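Local coordinates for possible protein of nuclear scaffold (Encephalitozoon cuniculi, PDB 3KAE), which is probably the Cdc27 (APC3) subunit of the anaphase-promoting complex, of which this N-terminal piece is a homodimeric tetratricopeptide-repeat domain, at residues Y67-Y72 with E117-D122; K76-A81 with G121-L126; E132-Y137 with E156-Q161; S148-L153 with E178-D183. One frame throughout, in Å; residues are numbered along the deposited sequence.

Contact 1. Residues Y67-Y72 with E117-D122; sequences YESLCY and ESLLGD
Leu-70 and Leu-119 are the backbone neighbours here, their CA atoms 8.6 Å apart as helix 62-74 and helix 113-126 pass each other. At this spacing only side chains meet, and the interface is small, with about 104 Å² buried. Leu-119 does most of the work. Its CD1 methyl comes to 3.2 Å from Ser-69 OG, a tight fit of a carbon against a hydroxyl, with Ser-69 CB behind it at 4.0 Å. The serine torsion (chi1 -163°) lays OG beside its own carbonyl carbon, turned toward the other segment; the same hydroxyl is hydrogen-bonded to the backbone oxygen of Ala-81, so the polar atom is satisfied although a methyl presses on it. Leu-70 adds a looser apolar touch, its CD2 lying 4.5 Å from CG of Leu-119. Leu-85 of helix 78-89 packs on both Ser-69 and Leu-119. On the dimer side Leu-70 meets Arg-16 of the second subunit, which also takes a hydrogen bond with the hydroxyl of Tyr-67. Helices 62-74 and 113-126 running in broadly the same direction, with helix 78-89 packed against both, are consistent with the stacked helices of a tetratricopeptide-repeat solenoid.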
# COMPACT_ATOMS: atom_id res chain seq x y z
N TYR C 67 13.22 -0.35 -2.49
CA TYR C 67 12.35 0.37 -1.54
C TYR C 67 13.02 1.66 -1.06
O TYR C 67 12.37 2.65 -0.75
CB TYR C 67 11.93 -0.53 -0.36
CG TYR C 67 10.72 -1.34 -0.72
CD1 TYR C 67 10.85 -2.58 -1.32
CD2 TYR C 67 9.45 -0.84 -0.52
CE1 TYR C 67 9.73 -3.31 -1.69
CE2 TYR C 67 8.33 -1.56 -0.89
CZ TYR C 67 8.48 -2.79 -1.48
OH TYR C 67 7.36 -3.52 -1.83
N GLU C 68 14.34 1.65 -1.03
CA GLU C 68 15.04 2.84 -0.65
C GLU C 68 14.72 3.95 -1.64
O GLU C 68 14.35 5.06 -1.24
CB GLU C 68 16.54 2.55 -0.64
CG GLU C 68 17.31 3.44 0.28
CD GLU C 68 18.76 3.03 0.39
OE1 GLU C 68 19.06 1.94 0.93
OE2 GLU C 68 19.60 3.81 -0.08
N SER C 69 14.85 3.64 -2.93
CA SER C 69 14.52 4.58 -4.00
C SER C 69 13.06 5.04 -3.90
O SER C 69 12.79 6.23 -4.03
CB SER C 69 14.78 3.94 -5.37
OG SER C 69 14.82 4.95 -6.38
N LEU C 70 12.14 4.13 -3.62
CA LEU C 70 10.73 4.53 -3.46
C LEU C 70 10.56 5.54 -2.33
O LEU C 70 9.84 6.54 -2.50
CB LEU C 70 9.82 3.33 -3.21
CG LEU C 70 9.78 2.21 -4.24
CD1 LEU C 70 8.80 1.11 -3.76
CD2 LEU C 70 9.39 2.77 -5.61
N CYS C 71 11.20 5.27 -1.18
CA CYS C 71 11.07 6.13 -0.01
C CYS C 71 11.66 7.48 -0.30
O CYS C 71 11.08 8.51 0.03
CB CYS C 71 11.77 5.53 1.24
SG CYS C 71 11.04 4.00 1.88
N TYR C 72 12.83 7.48 -0.93
CA TYR C 72 13.47 8.73 -1.38
C TYR C 72 12.60 9.52 -2.33
O TYR C 72 12.56 10.75 -2.25
CB TYR C 72 14.84 8.44 -1.99
CG TYR C 72 15.93 8.21 -0.96
CD1 TYR C 72 16.05 9.04 0.15
CD2 TYR C 72 16.84 7.17 -1.11
CE1 TYR C 72 17.05 8.83 1.11
CE2 TYR C 72 17.83 6.95 -0.16
CZ TYR C 72 17.93 7.78 0.94
OH TYR C 72 18.92 7.56 1.86
N GLU C 117 14.19 0.92 -14.88
CA GLU C 117 14.33 1.92 -15.95
C GLU C 117 13.15 2.89 -15.95
O GLU C 117 13.32 4.08 -16.21
CB GLU C 117 14.44 1.23 -17.31
CG GLU C 117 15.69 0.38 -17.47
CD GLU C 117 16.96 1.20 -17.52
OE1 GLU C 117 16.85 2.44 -17.60
OE2 GLU C 117 18.05 0.60 -17.49
N SER C 118 11.97 2.37 -15.64
CA SER C 118 10.77 3.19 -15.56
C SER C 118 10.88 4.21 -14.43
O SER C 118 10.65 5.40 -14.64
CB SER C 118 9.53 2.31 -15.35
OG SER C 118 8.40 3.10 -15.06
N LEU C 119 11.26 3.72 -13.25
CA LEU C 119 11.42 4.57 -12.08
C LEU C 119 12.55 5.55 -12.32
O LEU C 119 12.47 6.72 -11.97
CB LEU C 119 11.71 3.68 -10.86
CG LEU C 119 11.33 4.09 -9.43
CD1 LEU C 119 12.54 4.58 -8.66
CD2 LEU C 119 10.19 5.12 -9.38
N LEU C 120 13.62 5.05 -12.93
CA LEU C 120 14.73 5.88 -13.34
C LEU C 120 14.28 6.98 -14.32
O LEU C 120 14.78 8.11 -14.29
CB LEU C 120 15.76 4.97 -13.99
CG LEU C 120 17.21 4.99 -13.56
CD1 LEU C 120 17.55 5.74 -12.29
CD2 LEU C 120 17.92 3.65 -13.72
N GLY C 121 13.30 6.67 -15.15
CA GLY C 121 12.79 7.64 -16.10
C GLY C 121 12.07 8.74 -15.35
O GLY C 121 12.29 9.93 -15.62
N ASP C 122 11.22 8.35 -14.42
CA ASP C 122 10.48 9.30 -13.58
C ASP C 122 11.41 10.20 -12.79
O ASP C 122 11.21 11.42 -12.74
CB ASP C 122 9.56 8.55 -12.60
CG ASP C 122 8.43 7.82 -13.31
OD1 ASP C 122 8.21 8.11 -14.51
OD2 ASP C 122 7.76 6.97 -12.67

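Contact 2. Residues K76-A81 with G121-L126; sequences KDYKKA and GDLCTL
The ring of Tyr-78 lies between Leu-126, whose CB sits over one face, and the backbone oxygen of Lys-76, which stands 3.6 Å above the centre of the opposite face. The ring, at the start of helix 78-89, packs on helix 113-126, which runs roughly the opposite way, within the tetratricopeptide-repeat array. Leu-126 CB is 4.0 Å from the centroid of the Tyr-78 ring and 14° off its normal, a CH-pi contact; the two side chains cross at about a right angle, and Leu-126 CD1 lies 3.9 Å from Tyr-78 CE1. Leu-123 approaches the same ring obliquely, its CD2 4.0 Å from Tyr-78 CD1. That methyl is shared: it also presses on Ala-81 CB at 3.5 Å, while Leu-123 CD1 touches the same CB at 3.8 Å. Leu-123 is buried, with Ser-69 and Lys-73 of helix 62-74 around it, whereas Leu-126 is exposed. Lys-76, with positive phi, is the C-prime residue of the Schellman motif that ends helix 62-74, and Asp-77 is the N-cap of helix 78-89. Its OD1 accepts a weak capping bond from Lys-80 N, and its OD2 forms a salt bridge with Lys-80 NZ (3.0 Å) on the syn lone pair.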
# COMPACT_ATOMS: atom_id res chain seq x y z
N LYS C 76 10.91 13.18 -2.18
CA LYS C 76 11.45 14.05 -3.24
C LYS C 76 12.98 14.23 -3.21
O LYS C 76 13.50 15.19 -3.77
CB LYS C 76 10.74 15.41 -3.24
CG LYS C 76 9.24 15.34 -3.48
CD LYS C 76 8.61 16.71 -3.47
CE LYS C 76 7.10 16.63 -3.58
NZ LYS C 76 6.50 16.10 -2.33
N ASP C 77 13.69 13.32 -2.55
CA ASP C 77 15.14 13.30 -2.64
C ASP C 77 15.53 12.50 -3.87
O ASP C 77 15.94 11.33 -3.77
CB ASP C 77 15.78 12.72 -1.38
CG ASP C 77 17.28 13.00 -1.30
OD1 ASP C 77 17.89 13.25 -2.37
OD2 ASP C 77 17.84 12.98 -0.18
N TYR C 78 15.41 13.12 -5.04
CA TYR C 78 15.57 12.40 -6.28
C TYR C 78 17.00 11.90 -6.50
O TYR C 78 17.20 10.83 -7.11
CB TYR C 78 15.06 13.24 -7.47
CG TYR C 78 13.63 13.70 -7.28
CD1 TYR C 78 12.63 12.80 -6.92
CD2 TYR C 78 13.27 15.04 -7.45
CE1 TYR C 78 11.32 13.21 -6.73
CE2 TYR C 78 11.96 15.46 -7.27
CZ TYR C 78 10.99 14.54 -6.91
OH TYR C 78 9.69 14.94 -6.72
N LYS C 79 17.98 12.64 -6.01
CA LYS C 79 19.37 12.28 -6.26
C LYS C 79 19.66 10.97 -5.55
O LYS C 79 20.36 10.10 -6.07
CB LYS C 79 20.32 13.37 -5.78
N LYS C 80 19.11 10.83 -4.35
CA LYS C 80 19.31 9.62 -3.58
C LYS C 80 18.49 8.47 -4.16
O LYS C 80 19.00 7.35 -4.28
CB LYS C 80 18.99 9.85 -2.11
CG LYS C 80 20.02 10.73 -1.40
CD LYS C 80 19.81 10.75 0.12
CE LYS C 80 20.89 11.55 0.83
NZ LYS C 80 20.63 13.03 0.85
N ALA C 81 17.24 8.76 -4.54
CA ALA C 81 16.41 7.78 -5.23
C ALA C 81 17.15 7.18 -6.41
O ALA C 81 17.23 5.96 -6.54
CB ALA C 81 15.10 8.42 -5.68
N GLY C 121 13.30 6.67 -15.15
CA GLY C 121 12.79 7.64 -16.10
C GLY C 121 12.07 8.74 -15.35
O GLY C 121 12.29 9.93 -15.62
N ASP C 122 11.22 8.35 -14.42
CA ASP C 122 10.48 9.30 -13.58
C ASP C 122 11.41 10.20 -12.79
O ASP C 122 11.21 11.42 -12.74
CB ASP C 122 9.56 8.55 -12.60
CG ASP C 122 8.43 7.82 -13.31
OD1 ASP C 122 8.21 8.11 -14.51
OD2 ASP C 122 7.76 6.97 -12.67
N LEU C 123 12.43 9.59 -12.18
CA LEU C 123 13.41 10.34 -11.40
C LEU C 123 14.18 11.36 -12.24
O LEU C 123 14.30 12.51 -11.82
CB LEU C 123 14.35 9.38 -10.65
CG LEU C 123 13.61 8.44 -9.68
CD1 LEU C 123 14.48 7.26 -9.24
CD2 LEU C 123 13.06 9.19 -8.47
N CYS C 124 14.72 10.94 -13.40
CA CYS C 124 15.44 11.86 -14.30
C CYS C 124 14.53 13.00 -14.68
O CYS C 124 14.92 14.15 -14.59
CB CYS C 124 15.91 11.18 -15.59
SG CYS C 124 17.23 9.99 -15.35
N THR C 125 13.31 12.67 -15.07
CA THR C 125 12.31 13.67 -15.42
C THR C 125 12.03 14.64 -14.28
O THR C 125 12.13 15.86 -14.46
CB THR C 125 11.00 13.02 -15.85
OG1 THR C 125 11.20 12.29 -17.07
CG2 THR C 125 9.93 14.08 -16.05
N LEU C 126 11.66 14.11 -13.12
CA LEU C 126 11.32 14.96 -11.98
C LEU C 126 12.52 15.79 -11.57
O LEU C 126 12.39 16.85 -10.96
CB LEU C 126 10.88 14.09 -10.81
CG LEU C 126 9.49 13.48 -10.90
CD1 LEU C 126 9.38 12.28 -9.97
CD2 LEU C 126 8.46 14.53 -10.58

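Contact 3. Residues E132-Y137 with E156-Q161; sequences EGIGHY and ENKVPQ
Within 132-137, Ile-134 alone touches the loop 156-161, through its CD1 methyl. On the more firmly held side this methyl meets the aliphatic stem of Glu-156: CD1 of Ile-134 is 4.2 Å from CG of Glu-156, and the two side chains cross at about a right angle. In Glu-156, chi1 (-63°) sets CG anti to the carbonyl carbon, where it faces Ile-134, and the bend at chi2 (-67°) turns the carboxylate aside. There OE2 forms a salt bridge with Arg-130, so the charged end is held to the same helix that the stem touches. The solvent side has no such anchor. Lys-158 is exposed and offers CE to Ile-134 CD1 at 4.3 Å, so the two carbon contacts are about equally loose; but its ammonium group curls back over its own loop, where NZ lies 3.6 Å from Glu-156 OE1, a long ion pair, and makes a weak bond to the backbone oxygen of Glu-156. With about 115 Å² buried in total, the contact is a light one at the protein surface. Asn-157, with positive phi, closes helix 147-155 in a Schellman motif, and the chain turns there to bring Lys-158 alongside Ile-134. On the inner side Tyr-137 packs on Pro-149, Asn-152 and Leu-153 of helix 147-155; beyond the turn, Val-159 touches Leu-154 of that helix and Ile-185 of helix 176-190, so the loop lies against three consecutive helices.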
# COMPACT_ATOMS: atom_id res chain seq x y z
N GLU C 132 17.39 12.26 -20.86
CA GLU C 132 17.89 11.03 -20.23
C GLU C 132 16.73 10.16 -19.72
O GLU C 132 16.74 8.93 -19.85
CB GLU C 132 18.84 11.34 -19.08
CG GLU C 132 19.40 10.08 -18.40
CD GLU C 132 20.15 10.36 -17.11
OE1 GLU C 132 20.41 11.54 -16.80
OE2 GLU C 132 20.49 9.39 -16.40
N GLY C 133 15.72 10.81 -19.14
CA GLY C 133 14.51 10.13 -18.70
C GLY C 133 13.83 9.37 -19.82
O GLY C 133 13.49 8.19 -19.67
N ILE C 134 13.64 10.04 -20.95
CA ILE C 134 13.06 9.43 -22.13
C ILE C 134 13.83 8.17 -22.50
O ILE C 134 13.24 7.15 -22.86
CB ILE C 134 13.04 10.42 -23.33
CG1 ILE C 134 11.89 11.41 -23.16
CG2 ILE C 134 12.91 9.68 -24.65
CD1 ILE C 134 12.17 12.76 -23.73
N GLY C 135 15.16 8.25 -22.40
CA GLY C 135 16.02 7.12 -22.68
C GLY C 135 15.76 5.92 -21.78
O GLY C 135 15.81 4.77 -22.23
N HIS C 136 15.48 6.18 -20.50
CA HIS C 136 15.11 5.09 -19.58
C HIS C 136 13.72 4.57 -19.94
O HIS C 136 13.50 3.36 -19.94
CB HIS C 136 15.20 5.51 -18.11
CG HIS C 136 16.59 5.89 -17.68
ND1 HIS C 136 17.66 5.02 -17.76
CD2 HIS C 136 17.08 7.05 -17.20
CE1 HIS C 136 18.75 5.63 -17.34
NE2 HIS C 136 18.43 6.87 -17.00
N TYR C 137 12.80 5.47 -20.27
CA TYR C 137 11.47 5.05 -20.69
C TYR C 137 11.54 4.17 -21.93
O TYR C 137 10.84 3.15 -22.03
CB TYR C 137 10.57 6.24 -20.99
CG TYR C 137 10.18 7.07 -19.80
CD1 TYR C 137 9.90 6.49 -18.55
CD2 TYR C 137 10.06 8.44 -19.92
CE1 TYR C 137 9.53 7.28 -17.47
CE2 TYR C 137 9.69 9.23 -18.86
CZ TYR C 137 9.42 8.65 -17.64
OH TYR C 137 9.05 9.48 -16.61
N GLU C 156 5.45 12.43 -25.73
CA GLU C 156 6.58 13.03 -26.43
C GLU C 156 6.64 12.60 -27.90
O GLU C 156 7.54 13.00 -28.62
CB GLU C 156 7.90 12.67 -25.74
CG GLU C 156 8.04 13.19 -24.31
CD GLU C 156 8.14 14.70 -24.25
OE1 GLU C 156 8.36 15.33 -25.31
OE2 GLU C 156 7.99 15.25 -23.14
N ASN C 157 5.67 11.79 -28.31
CA ASN C 157 5.67 11.18 -29.64
C ASN C 157 6.96 10.39 -29.89
O ASN C 157 7.29 10.08 -31.03
CB ASN C 157 5.47 12.25 -30.71
CG ASN C 157 5.13 11.66 -32.07
OD1 ASN C 157 4.38 10.67 -32.17
ND2 ASN C 157 5.67 12.26 -33.14
N LYS C 158 7.69 10.09 -28.81
CA LYS C 158 8.97 9.38 -28.93
C LYS C 158 8.88 7.88 -28.67
O LYS C 158 9.86 7.23 -28.30
CB LYS C 158 10.05 10.03 -28.05
CG LYS C 158 11.17 10.72 -28.83
CD LYS C 158 10.87 12.18 -29.10
CE LYS C 158 10.92 13.00 -27.83
NZ LYS C 158 10.54 14.43 -28.05
N VAL C 159 7.70 7.31 -28.86
CA VAL C 159 7.53 5.87 -28.75
C VAL C 159 8.18 5.18 -29.96
O VAL C 159 7.97 5.59 -31.10
CB VAL C 159 6.05 5.50 -28.64
CG1 VAL C 159 5.25 6.19 -29.75
CG2 VAL C 159 5.87 4.00 -28.67
N PRO C 160 8.98 4.14 -29.70
CA PRO C 160 9.72 3.40 -30.74
C PRO C 160 8.82 2.48 -31.54
O PRO C 160 8.15 1.63 -30.95
CB PRO C 160 10.72 2.56 -29.92
CG PRO C 160 10.65 3.08 -28.52
CD PRO C 160 9.27 3.63 -28.36
N GLN C 161 8.83 2.62 -32.86
CA GLN C 161 7.97 1.83 -33.73
C GLN C 161 8.80 0.96 -34.68
O GLN C 161 9.95 1.27 -34.97
CB GLN C 161 7.03 2.73 -34.53

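Contact 4. Residues S148-L153 with E178-D183; sequences SPVENL and EEYVSD
The hydroxyl of Tyr-180 donates to Glu-151 OE2 over 2.6 Å, a short bond that joins two helices in a buried part of the domain. The oxygen is met on its syn side, with the hydroxyl 25° out of the carboxylate plane, and it lies at the edge of the tyrosine ring, in the plane of that ring; carboxylate and ring planes are turned 35° apart. Glu-151 gets there by a bend at its second torsion, which folds the chain toward Tyr-180. Its other oxygen, OE1, accepts from Asn-213 of helix 206-220, so both carboxylate oxygens are engaged and the group is held against rotation; a glycerol, probably from the crystallisation liquor, adds a weak bond to OE1. The two segments are nearly parallel, 9° apart in direction with axes 11.4 Å from each other, a side-by-side pairing within the tetratricopeptide-repeat superhelix; the chain returns through a 24-residue connection, of which residues 165-172 are not modelled. Beside the polar bond is an apolar join: Val-150 and Val-181 reach toward each other tip to tip, CG1 of Val-150 lying 4.0 Å from CG2 of Val-181. The same Val-150 CG1 touches CE1 at the edge of the Tyr-180 ring, 4.3 Å away. Phe-145 packs on both valines, and Phe-141 lies against Val-150. Tyr-180 also stacks edge-to-face with Phe-23 of the second subunit. Within helix 147-155, Ser-148 O accepts from Asn-152 N and, at 2.6 Å, from Asn-152 ND2, the two arriving from opposite faces of its carbonyl plane.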
# COMPACT_ATOMS: atom_id res chain seq x y z
N SER C 148 4.02 4.33 -16.99
CA SER C 148 4.75 5.60 -17.05
C SER C 148 5.61 5.80 -18.31
O SER C 148 5.63 6.89 -18.87
CB SER C 148 5.56 5.85 -15.79
OG SER C 148 5.75 7.25 -15.62
N PRO C 149 6.38 4.77 -18.72
CA PRO C 149 7.14 4.88 -19.97
C PRO C 149 6.18 5.07 -21.18
O PRO C 149 6.39 5.98 -22.00
CB PRO C 149 7.89 3.54 -20.05
CG PRO C 149 7.99 3.09 -18.64
CD PRO C 149 6.72 3.54 -17.97
N VAL C 150 5.14 4.26 -21.25
CA VAL C 150 4.15 4.36 -22.32
C VAL C 150 3.52 5.75 -22.40
O VAL C 150 3.53 6.38 -23.46
CB VAL C 150 3.07 3.27 -22.21
CG1 VAL C 150 1.93 3.55 -23.19
CG2 VAL C 150 3.67 1.91 -22.48
N GLU C 151 2.98 6.25 -21.28
CA GLU C 151 2.29 7.55 -21.32
C GLU C 151 3.21 8.73 -21.64
O GLU C 151 2.80 9.70 -22.28
CB GLU C 151 1.47 7.80 -20.05
CG GLU C 151 0.27 6.85 -19.93
CD GLU C 151 -0.78 7.08 -21.05
OE1 GLU C 151 -1.45 8.14 -21.06
OE2 GLU C 151 -0.93 6.20 -21.91
N ASN C 152 4.46 8.63 -21.18
CA ASN C 152 5.46 9.67 -21.40
C ASN C 152 6.03 9.64 -22.80
O ASN C 152 6.36 10.69 -23.37
CB ASN C 152 6.61 9.57 -20.38
CG ASN C 152 6.26 10.20 -19.06
OD1 ASN C 152 6.37 11.41 -18.90
ND2 ASN C 152 5.81 9.38 -18.11
N LEU C 153 6.17 8.44 -23.34
CA LEU C 153 6.66 8.28 -24.70
C LEU C 153 5.58 8.69 -25.71
O LEU C 153 5.88 9.36 -26.71
CB LEU C 153 7.14 6.85 -24.93
CG LEU C 153 8.46 6.55 -24.22
CD1 LEU C 153 8.92 5.12 -24.50
CD2 LEU C 153 9.54 7.55 -24.63
N GLU C 178 -0.94 -3.43 -25.85
CA GLU C 178 -0.06 -3.13 -26.98
C GLU C 178 -0.88 -2.59 -28.14
O GLU C 178 -0.41 -1.77 -28.92
CB GLU C 178 0.76 -4.37 -27.38
CG GLU C 178 1.46 -5.08 -26.20
CD GLU C 178 2.54 -4.23 -25.53
OE1 GLU C 178 2.91 -3.18 -26.10
OE2 GLU C 178 3.02 -4.62 -24.44
N GLU C 179 -2.12 -3.04 -28.22
CA GLU C 179 -3.09 -2.48 -29.17
C GLU C 179 -3.45 -1.05 -28.79
O GLU C 179 -3.69 -0.21 -29.65
CB GLU C 179 -4.34 -3.36 -29.21
CG GLU C 179 -5.51 -2.72 -29.91
CD GLU C 179 -6.69 -3.66 -30.03
OE1 GLU C 179 -6.55 -4.82 -29.59
OE2 GLU C 179 -7.74 -3.24 -30.57
N TYR C 180 -3.49 -0.77 -27.49
CA TYR C 180 -3.81 0.57 -27.02
C TYR C 180 -2.72 1.54 -27.43
O TYR C 180 -2.98 2.69 -27.80
CB TYR C 180 -3.98 0.59 -25.51
CG TYR C 180 -3.78 1.95 -24.88
CD1 TYR C 180 -2.53 2.34 -24.43
CD2 TYR C 180 -4.84 2.83 -24.72
CE1 TYR C 180 -2.33 3.59 -23.84
CE2 TYR C 180 -4.65 4.09 -24.14
CZ TYR C 180 -3.39 4.45 -23.71
OH TYR C 180 -3.20 5.67 -23.13
N VAL C 181 -1.48 1.06 -27.37
CA VAL C 181 -0.35 1.85 -27.78
C VAL C 181 -0.35 2.08 -29.30
O VAL C 181 -0.10 3.18 -29.76
CB VAL C 181 0.97 1.17 -27.38
CG1 VAL C 181 2.15 2.07 -27.71
CG2 VAL C 181 0.97 0.82 -25.89
N SER C 182 -0.63 1.02 -30.06
CA SER C 182 -0.72 1.11 -31.51
C SER C 182 -1.74 2.17 -31.92
O SER C 182 -1.47 3.03 -32.77
CB SER C 182 -1.12 -0.24 -32.10
OG SER C 182 -0.27 -1.27 -31.65
N ASP C 183 -2.93 2.08 -31.31
CA ASP C 183 -4.00 3.00 -31.63
C ASP C 183 -3.60 4.43 -31.34
O ASP C 183 -3.89 5.34 -32.14
CB ASP C 183 -5.26 2.63 -30.85
CG ASP C 183 -5.86 1.32 -31.31
OD1 ASP C 183 -5.31 0.69 -32.23
OD2 ASP C 183 -6.90 0.92 -30.73

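Contacts 1 and 2 lie side by side, their centres about 7 Å apart, and share helix 113-126, which meets helix 62-74 in one and helix 78-89 in the other. Contacts 3 and 4 form a second group, centres about 11 Å apart, with their segments alternating along the chain; contact 3 lies about 17 Å from contacts 1 and 2 alike. Asp-122 bridges the groups: its OD1 is 2.6 Å from Tyr-137 OH and 2.8 Å from Ser-148 OG, probable hydrogen bonds to segments of contacts 3 and 4. Glu-117 OE1 similarly reaches His-136 ND1 at 2.7 Å. Contacts 1 and 4, about 20 Å apart, both also touch the second subunit of the homodimer.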